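Local coordinates for protein SSD1 (Saccharomyces cerevisiae S288C, PDB 7AM1), which binds untranslated regions of mRNAs and represses their translation, as a non-enzymatic member (pseudonuclease) of the RNase II family, at residues Lys720-Met725 with Leu831-Leu836; Cys394-Asp398 with Ala447-Val451; Asp152-Leu156 with Arg758-Asp762; Leu6-Tyr10 with Trp290-Leu295. All coordinates share one frame; numbering follows the deposited sequence.

Interaction 1: residues Lys720-Met725 with Leu831-Leu836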
loop_
_atom_site.group_PDB
_atom_site.type_symbol
_atom_site.label_atom_id
_atom_site.label_comp_id
_atom_site.label_asym_id
_atom_site.label_seq_id
_atom_site.Cartn_x
_atom_site.Cartn_y
_atom_site.Cartn_z
ATOM N N LYS A 720 -6.398 -9.431 14.461
ATOM C CA LYS A 720 -6.264 -9.870 15.845
ATOM C C LYS A 720 -6.948 -8.903 16.804
ATOM O O LYS A 720 -7.581 -9.327 17.782
ATOM C CB LYS A 720 -4.782 -10.008 16.175
ATOM C CG LYS A 720 -4.465 -10.420 17.591
ATOM C CD LYS A 720 -2.971 -10.692 17.704
ATOM C CE LYS A 720 -2.419 -10.341 19.072
ATOM N NZ LYS A 720 -1.098 -9.659 18.951
ATOM N N THR A 721 -6.828 -7.599 16.539
ATOM C CA THR A 721 -7.437 -6.589 17.399
ATOM C C THR A 721 -8.956 -6.615 17.274
ATOM O O THR A 721 -9.674 -6.541 18.280
ATOM C CB THR A 721 -6.888 -5.205 17.037
ATOM O OG1 THR A 721 -5.470 -5.159 17.258
ATOM C CG2 THR A 721 -7.543 -4.138 17.874
ATOM N N ILE A 722 -9.461 -6.743 16.048
ATOM C CA ILE A 722 -10.902 -6.822 15.842
ATOM C C ILE A 722 -11.481 -8.011 16.598
ATOM O O ILE A 722 -12.572 -7.928 17.177
ATOM C CB ILE A 722 -11.214 -6.895 14.336
ATOM C CG1 ILE A 722 -11.018 -5.522 13.691
ATOM C CG2 ILE A 722 -12.628 -7.408 14.117
ATOM C CD1 ILE A 722 -10.962 -5.548 12.173
ATOM N N ASN A 723 -10.777 -9.142 16.594
ATOM C CA ASN A 723 -11.304 -10.329 17.259
ATOM C C ASN A 723 -11.155 -10.251 18.773
ATOM O O ASN A 723 -11.957 -10.838 19.508
ATOM C CB ASN A 723 -10.614 -11.585 16.734
ATOM C CG ASN A 723 -11.109 -11.986 15.359
ATOM O OD1 ASN A 723 -12.149 -11.515 14.898
ATOM N ND2 ASN A 723 -10.375 -12.876 14.706
ATOM N N ASP A 724 -10.124 -9.557 19.254
ATOM C CA ASP A 724 -9.969 -9.362 20.689
ATOM C C ASP A 724 -11.017 -8.394 21.219
ATOM O O ASP A 724 -11.541 -8.583 22.322
ATOM C CB ASP A 724 -8.553 -8.862 20.981
ATOM C CG ASP A 724 -8.309 -8.593 22.456
ATOM O OD1 ASP A 724 -8.949 -7.676 23.015
ATOM O OD2 ASP A 724 -7.454 -9.284 23.050
ATOM N N MET A 725 -11.352 -7.364 20.436
ATOM C CA MET A 725 -12.415 -6.449 20.828
ATOM C C MET A 725 -13.760 -7.156 20.912
ATOM O O MET A 725 -14.615 -6.763 21.713
ATOM C CB MET A 725 -12.490 -5.287 19.836
ATOM C CG MET A 725 -11.307 -4.328 19.918
ATOM S SD MET A 725 -11.243 -3.162 18.541
ATOM C CE MET A 725 -12.690 -2.145 18.820
ATOM N N LEU A 831 -13.069 -2.225 25.151
ATOM C CA LEU A 831 -13.463 -3.543 24.670
ATOM C C LEU A 831 -12.264 -4.477 24.563
ATOM O O LEU A 831 -12.420 -5.700 24.652
ATOM C CB LEU A 831 -14.126 -3.436 23.296
ATOM C CG LEU A 831 -15.544 -2.885 23.189
ATOM C CD1 LEU A 831 -15.786 -2.392 21.766
ATOM C CD2 LEU A 831 -16.568 -3.941 23.570
ATOM N N ILE A 832 -11.073 -3.913 24.381
ATOM C CA ILE A 832 -9.865 -4.683 24.119
ATOM C C ILE A 832 -9.326 -5.274 25.411
ATOM O O ILE A 832 -9.341 -4.628 26.469
ATOM C CB ILE A 832 -8.815 -3.786 23.442
ATOM C CG1 ILE A 832 -7.615 -4.606 22.977
ATOM C CG2 ILE A 832 -8.359 -2.685 24.399
ATOM C CD1 ILE A 832 -6.547 -3.765 22.304
ATOM N N SER A 833 -8.822 -6.503 25.323
ATOM C CA SER A 833 -8.252 -7.162 26.486
ATOM C C SER A 833 -7.018 -6.407 26.972
ATOM O O SER A 833 -6.389 -5.640 26.237
ATOM C CB SER A 833 -7.876 -8.608 26.159
ATOM O OG SER A 833 -6.683 -8.668 25.399
ATOM N N ASP A 834 -6.660 -6.657 28.227
ATOM C CA ASP A 834 -5.537 -5.974 28.855
ATOM C C ASP A 834 -4.214 -6.452 28.268
ATOM O O ASP A 834 -3.301 -5.640 28.072
ATOM C CB ASP A 834 -5.559 -6.189 30.372
ATOM C CG ASP A 834 -6.607 -5.337 31.070
ATOM O OD1 ASP A 834 -6.717 -4.138 30.745
ATOM O OD2 ASP A 834 -7.315 -5.866 31.951
ATOM N N PRO A 835 -4.056 -7.750 27.987
ATOM C CA PRO A 835 -2.812 -8.193 27.327
ATOM C C PRO A 835 -2.562 -7.519 25.988
ATOM O O PRO A 835 -1.442 -7.060 25.726
ATOM C CB PRO A 835 -3.019 -9.708 27.181
ATOM C CG PRO A 835 -3.962 -10.065 28.283
ATOM C CD PRO A 835 -4.888 -8.889 28.421
ATOM N N LEU A 836 -3.576 -7.449 25.122
ATOM C CA LEU A 836 -3.385 -6.805 23.826
ATOM C C LEU A 836 -3.235 -5.298 23.982
ATOM O O LEU A 836 -2.466 -4.665 23.248
ATOM C CB LEU A 836 -4.550 -7.129 22.893
ATOM C CG LEU A 836 -4.380 -6.606 21.463
ATOM C CD1 LEU A 836 -3.173 -7.248 20.805
ATOM C CD2 LEU A 836 -5.643 -6.843 20.646
#

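Interaction 2: residues Cys394-Asp398 with Ala447-Val451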
loop_
_atom_site.group_PDB
_atom_site.type_symbol
_atom_site.label_atom_id
_atom_site.label_comp_id
_atom_site.label_asym_id
_atom_site.label_seq_id
_atom_site.Cartn_x
_atom_site.Cartn_y
_atom_site.Cartn_z
ATOM N N CYS A 394 17.431 22.446 5.044
ATOM C CA CYS A 394 16.955 21.068 5.045
ATOM C C CYS A 394 18.151 20.143 4.885
ATOM O O CYS A 394 18.827 20.177 3.853
ATOM C CB CYS A 394 15.933 20.856 3.928
ATOM S SG CYS A 394 14.583 22.063 3.981
ATOM N N HIS A 395 18.412 19.323 5.903
ATOM C CA HIS A 395 19.653 18.567 6.011
ATOM C C HIS A 395 19.349 17.077 6.058
ATOM O O HIS A 395 18.509 16.635 6.850
ATOM C CB HIS A 395 20.436 18.972 7.265
ATOM C CG HIS A 395 20.493 20.452 7.495
ATOM N ND1 HIS A 395 21.289 21.296 6.753
ATOM C CD2 HIS A 395 19.848 21.237 8.393
ATOM C CE1 HIS A 395 21.135 22.536 7.182
ATOM N NE2 HIS A 395 20.264 22.528 8.176
ATOM N N VAL A 396 20.047 16.311 5.220
ATOM C CA VAL A 396 19.895 14.865 5.128
ATOM C C VAL A 396 21.246 14.213 5.392
ATOM O O VAL A 396 22.275 14.670 4.880
ATOM C CB VAL A 396 19.358 14.442 3.745
ATOM C CG1 VAL A 396 19.258 12.922 3.662
ATOM C CG2 VAL A 396 18.013 15.097 3.466
ATOM N N VAL A 397 21.243 13.145 6.195
ATOM C CA VAL A 397 22.474 12.403 6.453
ATOM C C VAL A 397 23.133 12.024 5.132
ATOM O O VAL A 397 22.484 11.493 4.224
ATOM C CB VAL A 397 22.181 11.159 7.311
ATOM C CG1 VAL A 397 23.429 10.293 7.422
ATOM C CG2 VAL A 397 21.691 11.568 8.685
ATOM N N ASP A 398 24.435 12.291 5.030
ATOM C CA ASP A 398 25.208 11.991 3.822
ATOM C C ASP A 398 25.738 10.562 3.929
ATOM O O ASP A 398 26.926 10.308 4.138
ATOM C CB ASP A 398 26.328 13.011 3.643
ATOM C CG ASP A 398 27.057 12.874 2.308
ATOM O OD1 ASP A 398 26.823 11.886 1.576
ATOM O OD2 ASP A 398 27.865 13.773 1.988
ATOM N N ALA A 447 28.040 14.559 8.806
ATOM C CA ALA A 447 28.101 14.965 7.411
ATOM C C ALA A 447 26.714 14.837 6.792
ATOM O O ALA A 447 26.036 13.820 6.975
ATOM C CB ALA A 447 29.107 14.107 6.648
ATOM N N THR A 448 26.297 15.861 6.053
ATOM C CA THR A 448 24.947 15.915 5.516
ATOM C C THR A 448 24.982 16.469 4.098
ATOM O O THR A 448 25.992 17.001 3.635
ATOM C CB THR A 448 24.025 16.769 6.406
ATOM O OG1 THR A 448 24.680 17.999 6.741
ATOM C CG2 THR A 448 23.661 16.032 7.692
ATOM N N LEU A 449 23.871 16.290 3.393
ATOM C CA LEU A 449 23.585 16.988 2.147
ATOM C C LEU A 449 22.405 17.908 2.418
ATOM O O LEU A 449 21.380 17.463 2.947
ATOM C CB LEU A 449 23.264 16.010 1.013
ATOM C CG LEU A 449 24.349 15.002 0.612
ATOM C CD1 LEU A 449 23.869 14.092 -0.526
ATOM C CD2 LEU A 449 25.641 15.704 0.212
ATOM N N SER A 450 22.546 19.185 2.082
ATOM C CA SER A 450 21.575 20.183 2.497
ATOM C C SER A 450 20.963 20.890 1.300
ATOM O O SER A 450 21.635 21.135 0.293
ATOM C CB SER A 450 22.218 21.219 3.422
ATOM O OG SER A 450 22.713 20.612 4.602
ATOM N N VAL A 451 19.678 21.208 1.430
ATOM C CA VAL A 451 18.968 22.105 0.525
ATOM C C VAL A 451 18.474 23.282 1.360
ATOM O O VAL A 451 17.662 23.102 2.276
ATOM C CB VAL A 451 17.805 21.395 -0.187
ATOM C CG1 VAL A 451 17.039 22.380 -1.054
ATOM C CG2 VAL A 451 18.321 20.221 -1.018
#

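Interaction 3: residues Asp152-Leu156 with Arg758-Asp762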
loop_
_atom_site.group_PDB
_atom_site.type_symbol
_atom_site.label_atom_id
_atom_site.label_comp_id
_atom_site.label_asym_id
_atom_site.label_seq_id
_atom_site.Cartn_x
_atom_site.Cartn_y
_atom_site.Cartn_z
ATOM N N ASP A 152 -20.244 -15.330 -12.362
ATOM C CA ASP A 152 -20.286 -15.797 -10.982
ATOM C C ASP A 152 -20.222 -14.659 -9.973
ATOM O O ASP A 152 -20.265 -14.915 -8.765
ATOM C CB ASP A 152 -19.135 -16.774 -10.715
ATOM C CG ASP A 152 -19.432 -18.177 -11.204
ATOM O OD1 ASP A 152 -20.622 -18.559 -11.241
ATOM O OD2 ASP A 152 -18.474 -18.903 -11.546
ATOM N N SER A 153 -20.121 -13.419 -10.434
ATOM C CA SER A 153 -19.979 -12.274 -9.549
ATOM C C SER A 153 -21.341 -11.709 -9.169
ATOM O O SER A 153 -22.243 -11.604 -10.004
ATOM C CB SER A 153 -19.135 -11.189 -10.222
ATOM O OG SER A 153 -19.124 -9.997 -9.460
ATOM N N ASP A 154 -21.481 -11.350 -7.892
ATOM C CA ASP A 154 -22.679 -10.692 -7.395
ATOM C C ASP A 154 -22.513 -9.176 -7.315
ATOM O O ASP A 154 -23.292 -8.507 -6.626
ATOM C CB ASP A 154 -23.068 -11.270 -6.030
ATOM C CG ASP A 154 -21.979 -11.105 -4.980
ATOM O OD1 ASP A 154 -20.862 -10.648 -5.316
ATOM O OD2 ASP A 154 -22.246 -11.441 -3.807
ATOM N N SER A 155 -21.518 -8.622 -8.010
ATOM C CA SER A 155 -21.242 -7.187 -7.993
ATOM C C SER A 155 -20.972 -6.677 -9.403
ATOM O O SER A 155 -20.050 -5.887 -9.629
ATOM C CB SER A 155 -20.056 -6.860 -7.086
ATOM O OG SER A 155 -18.862 -7.424 -7.599
ATOM N N LEU A 156 -21.789 -7.101 -10.371
ATOM C CA LEU A 156 -21.557 -6.712 -11.758
ATOM C C LEU A 156 -22.032 -5.296 -12.062
ATOM O O LEU A 156 -21.440 -4.624 -12.915
ATOM C CB LEU A 156 -22.255 -7.694 -12.700
ATOM C CG LEU A 156 -21.761 -9.138 -12.647
ATOM C CD1 LEU A 156 -22.604 -10.013 -13.561
ATOM C CD2 LEU A 156 -20.290 -9.231 -13.025
ATOM N N ARG A 758 -17.028 -5.760 1.496
ATOM C CA ARG A 758 -18.222 -5.962 0.689
ATOM C C ARG A 758 -19.229 -6.843 1.414
ATOM O O ARG A 758 -18.899 -7.955 1.841
ATOM C CB ARG A 758 -17.849 -6.589 -0.656
ATOM C CG ARG A 758 -19.032 -6.926 -1.548
ATOM C CD ARG A 758 -18.575 -7.170 -2.975
ATOM N NE ARG A 758 -17.954 -5.967 -3.525
ATOM C CZ ARG A 758 -17.135 -5.947 -4.570
ATOM N NH1 ARG A 758 -16.821 -7.072 -5.201
ATOM N NH2 ARG A 758 -16.630 -4.794 -4.983
ATOM N N VAL A 759 -20.458 -6.345 1.532
ATOM C CA VAL A 759 -21.581 -7.125 2.035
ATOM C C VAL A 759 -22.191 -7.891 0.869
ATOM O O VAL A 759 -22.536 -7.299 -0.162
ATOM C CB VAL A 759 -22.627 -6.219 2.705
ATOM C CG1 VAL A 759 -23.835 -7.043 3.148
ATOM C CG2 VAL A 759 -22.013 -5.470 3.887
ATOM N N HIS A 760 -22.305 -9.207 1.021
ATOM C CA HIS A 760 -22.851 -10.073 -0.016
ATOM C C HIS A 760 -24.267 -10.505 0.344
ATOM O O HIS A 760 -24.511 -10.992 1.454
ATOM C CB HIS A 760 -21.959 -11.299 -0.210
ATOM C CG HIS A 760 -20.594 -10.965 -0.715
ATOM N ND1 HIS A 760 -20.321 -10.787 -2.055
ATOM C CD2 HIS A 760 -19.431 -10.744 -0.059
ATOM C CE1 HIS A 760 -19.043 -10.488 -2.203
ATOM N NE2 HIS A 760 -18.481 -10.455 -1.009
ATOM N N GLY A 761 -25.192 -10.339 -0.603
ATOM C CA GLY A 761 -26.568 -10.730 -0.352
ATOM C C GLY A 761 -26.705 -12.205 -0.029
ATOM O O GLY A 761 -27.538 -12.594 0.794
ATOM N N ASP A 762 -25.893 -13.048 -0.669
ATOM C CA ASP A 762 -25.978 -14.487 -0.456
ATOM C C ASP A 762 -25.370 -14.928 0.869
ATOM O O ASP A 762 -25.239 -16.131 1.102
ATOM C CB ASP A 762 -25.313 -15.238 -1.613
ATOM C CG ASP A 762 -23.825 -14.976 -1.709
ATOM O OD1 ASP A 762 -23.246 -14.425 -0.749
ATOM O OD2 ASP A 762 -23.237 -15.323 -2.758
HETATM O O HOH W 1 -24.815 -12.228 -3.290
#

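Interaction 4: residues Leu6-Tyr10 with Trp290-Leu295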
loop_
_atom_site.group_PDB
_atom_site.type_symbol
_atom_site.label_atom_id
_atom_site.label_comp_id
_atom_site.label_asym_id
_atom_site.label_seq_id
_atom_site.Cartn_x
_atom_site.Cartn_y
_atom_site.Cartn_z
ATOM N N LEU A 6 -3.778 -24.214 -26.184
ATOM C CA LEU A 6 -2.411 -24.706 -26.031
ATOM C C LEU A 6 -1.412 -23.554 -26.074
ATOM O O LEU A 6 -1.538 -22.653 -26.907
ATOM C CB LEU A 6 -2.064 -25.708 -27.127
ATOM C CG LEU A 6 -2.904 -26.977 -27.158
ATOM C CD1 LEU A 6 -3.135 -27.411 -28.581
ATOM C CD2 LEU A 6 -2.164 -28.052 -26.384
ATOM N N PHE A 7 -0.420 -23.590 -25.177
ATOM C CA PHE A 7 0.557 -22.510 -25.060
ATOM C C PHE A 7 1.483 -22.455 -26.272
ATOM O O PHE A 7 1.968 -23.482 -26.756
ATOM C CB PHE A 7 1.426 -22.699 -23.808
ATOM C CG PHE A 7 0.709 -22.473 -22.513
ATOM C CD1 PHE A 7 -0.053 -21.336 -22.313
ATOM C CD2 PHE A 7 0.815 -23.396 -21.479
ATOM C CE1 PHE A 7 -0.709 -21.128 -21.117
ATOM C CE2 PHE A 7 0.160 -23.185 -20.269
ATOM C CZ PHE A 7 -0.603 -22.054 -20.093
ATOM N N ALA A 8 1.764 -21.237 -26.740
ATOM C CA ALA A 8 2.661 -21.028 -27.871
ATOM C C ALA A 8 4.083 -20.755 -27.385
ATOM O O ALA A 8 4.275 -20.020 -26.412
ATOM C CB ALA A 8 2.190 -19.851 -28.720
ATOM N N PRO A 9 5.105 -21.312 -28.039
ATOM C CA PRO A 9 6.479 -20.979 -27.646
ATOM C C PRO A 9 6.752 -19.495 -27.829
ATOM O O PRO A 9 6.182 -18.839 -28.705
ATOM C CB PRO A 9 7.341 -21.834 -28.583
ATOM C CG PRO A 9 6.465 -22.109 -29.768
ATOM C CD PRO A 9 5.068 -22.210 -29.211
ATOM N N TYR A 10 7.625 -18.966 -26.977
ATOM C CA TYR A 10 7.959 -17.550 -27.020
ATOM C C TYR A 10 8.755 -17.204 -28.276
ATOM O O TYR A 10 9.530 -18.012 -28.797
ATOM C CB TYR A 10 8.779 -17.152 -25.792
ATOM C CG TYR A 10 8.066 -17.253 -24.467
ATOM C CD1 TYR A 10 6.762 -16.802 -24.313
ATOM C CD2 TYR A 10 8.709 -17.787 -23.359
ATOM C CE1 TYR A 10 6.116 -16.888 -23.089
ATOM C CE2 TYR A 10 8.072 -17.880 -22.135
ATOM C CZ TYR A 10 6.779 -17.429 -22.006
ATOM O OH TYR A 10 6.155 -17.522 -20.782
ATOM N N TRP A 290 8.455 -23.326 -16.597
ATOM C CA TRP A 290 7.071 -23.475 -17.043
ATOM C C TRP A 290 7.086 -23.623 -18.554
ATOM O O TRP A 290 7.003 -22.634 -19.296
ATOM C CB TRP A 290 6.206 -22.292 -16.616
ATOM C CG TRP A 290 4.739 -22.557 -16.746
ATOM C CD1 TRP A 290 4.144 -23.641 -17.331
ATOM C CD2 TRP A 290 3.679 -21.719 -16.282
ATOM N NE1 TRP A 290 2.779 -23.525 -17.256
ATOM C CE2 TRP A 290 2.468 -22.352 -16.620
ATOM C CE3 TRP A 290 3.637 -20.490 -15.618
ATOM C CZ2 TRP A 290 1.230 -21.800 -16.314
ATOM C CZ3 TRP A 290 2.406 -19.946 -15.311
ATOM C CH2 TRP A 290 1.220 -20.599 -15.661
ATOM N N PRO A 291 7.216 -24.847 -19.053
ATOM C CA PRO A 291 7.233 -25.066 -20.502
ATOM C C PRO A 291 5.819 -25.089 -21.068
ATOM O O PRO A 291 4.831 -25.206 -20.346
ATOM C CB PRO A 291 7.910 -26.431 -20.643
ATOM C CG PRO A 291 7.517 -27.158 -19.382
ATOM C CD PRO A 291 7.383 -26.106 -18.299
ATOM N N ILE A 292 5.738 -24.978 -22.397
ATOM C CA ILE A 292 4.441 -24.985 -23.063
ATOM C C ILE A 292 3.711 -26.303 -22.851
ATOM O O ILE A 292 2.492 -26.371 -23.041
ATOM C CB ILE A 292 4.603 -24.693 -24.570
ATOM C CG1 ILE A 292 5.402 -25.808 -25.253
ATOM C CG2 ILE A 292 5.260 -23.337 -24.779
ATOM C CD1 ILE A 292 5.610 -25.590 -26.734
ATOM N N THR A 293 4.428 -27.359 -22.467
ATOM C CA THR A 293 3.827 -28.678 -22.313
ATOM C C THR A 293 3.160 -28.895 -20.958
ATOM O O THR A 293 2.605 -29.977 -20.729
ATOM C CB THR A 293 4.888 -29.764 -22.532
ATOM O OG1 THR A 293 6.025 -29.498 -21.696
ATOM C CG2 THR A 293 5.316 -29.817 -23.990
ATOM N N SER A 294 3.195 -27.913 -20.061
ATOM C CA SER A 294 2.597 -28.032 -18.739
ATOM C C SER A 294 1.584 -26.919 -18.513
ATOM O O SER A 294 1.839 -25.758 -18.848
ATOM C CB SER A 294 3.667 -27.975 -17.643
ATOM O OG SER A 294 3.071 -27.989 -16.357
ATOM N N LEU A 295 0.434 -27.277 -17.936
ATOM C CA LEU A 295 -0.582 -26.287 -17.598
ATOM C C LEU A 295 -0.200 -25.455 -16.383
ATOM O O LEU A 295 -0.841 -24.429 -16.131
ATOM C CB LEU A 295 -1.925 -26.974 -17.337
ATOM C CG LEU A 295 -2.614 -27.587 -18.555
ATOM C CD1 LEU A 295 -3.820 -28.424 -18.145
ATOM C CD2 LEU A 295 -3.023 -26.481 -19.522
#

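Interaction 1: residues Lys720-Met725 with Leu831-Leu836
D724 reaches off the last turn of helix 689-725 and offers its carboxylate edge-on to S833, the N-cap of helix 834-842. CG anti to the backbone N (chi1 178°) sends the carboxylate toward S833, where it grips two groups of that residue. D724 OD1 accepts the backbone N of S833 at 2.6 Å, almost straight at 176°. D724 OD2 takes the hydroxyl, S833 OG, at 2.5 Å. Both bonds use the syn lone pairs, fixing the carboxylate's rotation. S833 OG in turn accepts a weak capping bond from L836 N.

L836 lies beside this polar pair, its side chain crossing that of T721 at about a right angle. L836 CD2 packs on D724 CB at 3.6 Å and borders T721 OG1, which is bonded to L717 O. The other methyl, L836 CD1, meets K720 CE at 3.6 Å, as the lysine runs to a salt bridge with E839. At the far end, M725 CB faces L831 CB at 4.3 Å, and M725 CG touches I832 CB. M725 also packs on L732 of strand 732-741.

The contact thus joins two helix ends, C-terminal to N-terminal; the carboxylate's charge is probably stabilised by the two short bonds and the start of helix 834-842.

Interaction 2: residues Cys394-Asp398 with Ala447-Val451
H395 and S450 face each other as a non-hydrogen-bonded pair in the antiparallel strands 389-397 and 446-456, neighbours in the mixed sheet of the RNB domain. S450 OG meets H395 ND1 at 2.7 Å, in the plane of the imidazole and nearly straight (172°); either atom could give the proton. The backbone holds this pair from both flanks: C394 and V451 exchange N-H and C=O on one side, V396 and L449 on the other, with L449 N to V396 O the shortest at 2.7 Å. C394 O also takes a CA-H contact from S450 CA, 3.1 Å away.

Past V396 the side chains of V397 and T448 diverge, and D398 ends the pairing with its N bonded to A447 O at 2.9 Å. Its CG is anti to the backbone N (chi1 -172°), which carries the carboxylate over to L449.

Further out, H381 ND1 bonds H395 NE2 while its ring meets the H395 ring, and S470 OG, on strand 462-472, is hydrogen-bonded to the hydroxyls of both S450 and T448. C394 and V451 pack on helix 544-568, V396 and L449 on H673 of helix 668-681. The D398 carboxylate is divided between two salt bridges, OD1 with K677 and OD2 with R355, and that same D398 OD2 lies 3.4 Å from L449 CD2.

Interaction 3: residues Asp152-Leu156 with Arg758-Asp762
D154 tucks CG between its backbone N and carbonyl carbon (chi1 59°), while H760 swings its ring beside its backbone N, and the two side chains meet at about a right angle. D154 sits in an ST turn, where S153 OG accepts from S155 N; H760 ends strand 755-760, at the border of a five-stranded antiparallel sheet in the DIS3L2-type C-terminal region, of the OB clan.

H760 ND1 gives its proton to D154 OD2 at 2.7 Å and 163°, through the syn lone pair. Carboxylate and imidazole are nearly coplanar, 9° apart. The opposite ring nitrogen, NE2, bonds E185, so both ends of the imidazole are held. R758 CG, from the same strand, lies over one face of the H760 ring near its rim, 3.5 Å above the plane. The R758 guanidinium takes S155 CB over one face, toward the rim, and forms a salt bridge with D747.

D762 brings a second negative charge close: its OD2 is 4.1 Å from D154 OD2. R173 probably eases this, with a salt bridge to D762 OD2 and a weak, long ion pair to D154 OD2. A water completes the junction, 2.7 Å from D154 OD2 and accepting from D762 N at 3.0 Å.

Interaction 4: residues Leu6-Tyr10 with Trp290-Leu295
F7, in an extended N-terminal strip, passes I292 at 5.0 Å between CA atoms, just where P291-S294 folds into a type I beta turn closed by S294 N on P291 O. No hydrogen bond crosses between the two segments; side chains do the joining.

F7 lays its ring against one flat side of the turn. CG stands beside the backbone N (chi1 -70°), and one edge of the ring points at backbone carbonyls: F7 CE2 is 3.4 Å from S294 O, with I292 O also near the ring plane, beside CD2. The same S294 O is the acceptor for W290 NE1, at 2.9 Å and 145°, the donor lying well above the carbonyl plane. F7 CE2 is also 4.0 Å from W290 NE1. The phenyl and the five-membered ring of the indole stand at 85°, their centroids 5.7 Å apart, in an oblique pairing.

The turn belongs to the second cold-shock domain (CSD2), where it connects neighbouring antiparallel strands 281-289 and 298-307. I292, on its outer side, lays CB against F7 CB at 3.8 Å. Its CG2 reaches A8 O and P9 N, and I292 CD1 comes to P9 CD at 4.2 Å. R62, just past helix 56-60, backs both segments: it bonds W290 O, touches the side chains of F7 and I292, and forms a cation-pi pair with Y10. N61 bonds A8 O through ND2 and receives Y10 OH on its own carbonyl. F7, A8, P9 and I292 also touch a crystal neighbour, and a pentaethylene glycol, probably from the crystallisation liquor, lies about 6 Å from the side chain of W290.

The four contacts are spread widely, none touching another. Interactions 1 and 3 are nearest, their atoms about 12 Å apart, and border one sheet: M725 of interaction 1 packs on strand 732-741, while interaction 3 uses strand 755-760 of the same sheet. Interaction 4 joins the N-terminal strip to CSD2, about 19 Å from interaction 3 at the nearest atoms. Interaction 2, inside the RNB domain, is about 53 Å from interactions 3 and 4 between centres. Along the chain, interaction 3 crosses both 4 and 1 and encloses 2. Sequence-distant parts, from N-terminal strip to C-terminal region, are therefore brought together in one folded body.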